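Local coordinates for protein short chain dehydrogenase (Mycobacterium smegmatis, PDB 3UCX) that probably acts as an oxidoreductase of the short-chain dehydrogenase family, built on a Rossmann-type fold, at residues I93-R98 with V143-M148. Numbering follows the deposited sequence.
Sequences INNAFR and VNVNSM
Asn94 N donates to Val143 O (3.0 Å), and Asn94 O accepts from Val145 N (2.9 Å), so Asn94 bonds through both its backbone polar groups to the residues flanking its partner Asn144, the usual pattern of neighbouring parallel strands. Where the strands end, a water donates to both Asn94 O and Val145 O, bridging the diverging chains.

The paired asparagines also bond through their side chains. In each, CG lies anti to the carbonyl carbon (chi1 -78° in Asn94); this shared torsion sets the two amides side by side on one face, planes 32° apart. Asn94 ND2 reaches Asn144 OD1 at 2.8 Å in a nearly straight bond (166°), in plane on the Asn94 side alone. Helix 110-130 packs on Asn94.

On the other face, Ile93 CG2 lies 4.3 Å from Val145 CG2, and branched Ile93 and Val143 both pack on Ile239 of helix 232-243. Just past the strand end, Ala96 CB lies 4.0 Å from Val145 CG1. Asn95 lies alongside Val145 while its ND2 donates to Gly18 O.

An amide, donor and acceptor in one group, suits the buried pair: Asn144 OD1 joins central strands 91-94 and 141-145, and its ND2 passes on to Ser171 OG of covering helix 158-179.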
loop_
_atom_site.group_PDB
_atom_site.type_symbol
_atom_site.label_atom_id
_atom_site.label_comp_id
_atom_site.label_asym_id
_atom_site.label_seq_id
_atom_site.Cartn_x
_atom_site.Cartn_y
_atom_site.Cartn_z
ATOM N N ILE A 93 -9.622 -13.355 19.867
ATOM C CA ILE A 93 -9.086 -11.988 19.769
ATOM C C ILE A 93 -7.722 -11.950 20.454
ATOM O O ILE A 93 -7.606 -12.220 21.658
ATOM C CB ILE A 93 -10.028 -10.956 20.417
ATOM C CG1 ILE A 93 -11.402 -10.986 19.737
ATOM C CG2 ILE A 93 -9.427 -9.545 20.338
ATOM C CD1 ILE A 93 -12.481 -10.168 20.460
ATOM N N ASN A 94 -6.687 -11.611 19.693
ATOM C CA ASN A 94 -5.360 -11.448 20.249
ATOM C C ASN A 94 -5.172 -9.956 20.524
ATOM O O ASN A 94 -4.972 -9.156 19.597
ATOM C CB ASN A 94 -4.317 -11.967 19.276
ATOM C CG ASN A 94 -4.231 -13.482 19.289
ATOM O OD1 ASN A 94 -4.106 -14.081 20.355
ATOM N ND2 ASN A 94 -4.349 -14.107 18.122
ATOM N N ASN A 95 -5.280 -9.580 21.791
ATOM C CA ASN A 95 -5.229 -8.157 22.138
ATOM C C ASN A 95 -3.793 -7.762 22.310
ATOM O O ASN A 95 -2.990 -8.562 22.816
ATOM C CB ASN A 95 -6.021 -7.849 23.377
ATOM C CG ASN A 95 -6.013 -6.369 23.721
ATOM O OD1 ASN A 95 -5.900 -5.515 22.853
ATOM N ND2 ASN A 95 -6.044 -6.074 24.986
ATOM N N ALA A 96 -3.475 -6.528 21.885
ATOM C CA ALA A 96 -2.097 -6.006 21.923
ATOM C C ALA A 96 -1.814 -5.514 23.341
ATOM O O ALA A 96 -2.230 -4.414 23.705
ATOM C CB ALA A 96 -1.914 -4.871 20.919
ATOM N N PHE A 97 -1.134 -6.328 24.143
ATOM C CA PHE A 97 -0.891 -5.971 25.551
ATOM C C PHE A 97 0.502 -5.355 25.756
ATOM O O PHE A 97 0.630 -4.325 26.426
ATOM C CB PHE A 97 -1.081 -7.194 26.466
ATOM N N ARG A 98 1.530 -5.980 25.172
ATOM C CA ARG A 98 2.931 -5.602 25.408
ATOM C C ARG A 98 3.165 -4.085 25.254
ATOM O O ARG A 98 2.711 -3.465 24.281
ATOM C CB ARG A 98 3.870 -6.392 24.482
ATOM N N VAL A 143 -9.580 -12.045 15.280
ATOM C CA VAL A 143 -9.195 -10.632 15.165
ATOM C C VAL A 143 -7.907 -10.417 15.926
ATOM O O VAL A 143 -7.861 -10.580 17.156
ATOM C CB VAL A 143 -10.249 -9.642 15.706
ATOM C CG1 VAL A 143 -9.840 -8.199 15.358
ATOM C CG2 VAL A 143 -11.627 -9.943 15.142
ATOM N N ASN A 144 -6.872 -10.011 15.201
ATOM C CA ASN A 144 -5.614 -9.642 15.802
ATOM C C ASN A 144 -5.533 -8.129 15.933
ATOM O O ASN A 144 -5.642 -7.422 14.935
ATOM C CB ASN A 144 -4.447 -10.180 14.985
ATOM C CG ASN A 144 -4.353 -11.686 15.033
ATOM O OD1 ASN A 144 -4.788 -12.293 15.998
ATOM N ND2 ASN A 144 -3.812 -12.293 13.975
ATOM N N VAL A 145 -5.371 -7.646 17.162
ATOM C CA VAL A 145 -5.199 -6.223 17.407
ATOM C C VAL A 145 -3.767 -5.880 17.077
ATOM O O VAL A 145 -2.812 -6.390 17.701
ATOM C CB VAL A 145 -5.566 -5.818 18.833
ATOM C CG1 VAL A 145 -5.356 -4.298 19.042
ATOM C CG2 VAL A 145 -7.012 -6.217 19.119
ATOM N N ASN A 146 -3.611 -5.051 16.050
ATOM C CA ASN A 146 -2.304 -4.623 15.595
ATOM C C ASN A 146 -2.096 -3.142 16.013
ATOM O O ASN A 146 -2.447 -2.762 17.145
ATOM C CB ASN A 146 -2.207 -4.896 14.081
ATOM C CG ASN A 146 -0.778 -4.988 13.583
ATOM O OD1 ASN A 146 -0.066 -3.973 13.581
ATOM N ND2 ASN A 146 -0.346 -6.194 13.137
ATOM N N SER A 147 -1.509 -2.317 15.159
ATOM C CA SER A 147 -1.150 -0.954 15.550
ATOM C C SER A 147 -0.913 -0.061 14.350
ATOM O O SER A 147 -0.394 -0.493 13.327
ATOM C CB SER A 147 0.114 -0.947 16.405
ATOM O OG SER A 147 0.587 0.387 16.651
ATOM N N MET A 148 -1.300 1.202 14.504
ATOM C CA MET A 148 -0.975 2.279 13.549
ATOM C C MET A 148 0.492 2.378 13.181
ATOM O O MET A 148 0.826 2.907 12.141
ATOM C CB MET A 148 -1.449 3.619 14.140
ATOM C CG MET A 148 -1.518 4.764 13.155
ATOM S SD MET A 148 -2.263 6.250 13.874
ATOM C CE MET A 148 -0.936 6.781 14.984
HETATM O O HOH W 1 -2.767 -9.391 17.829
#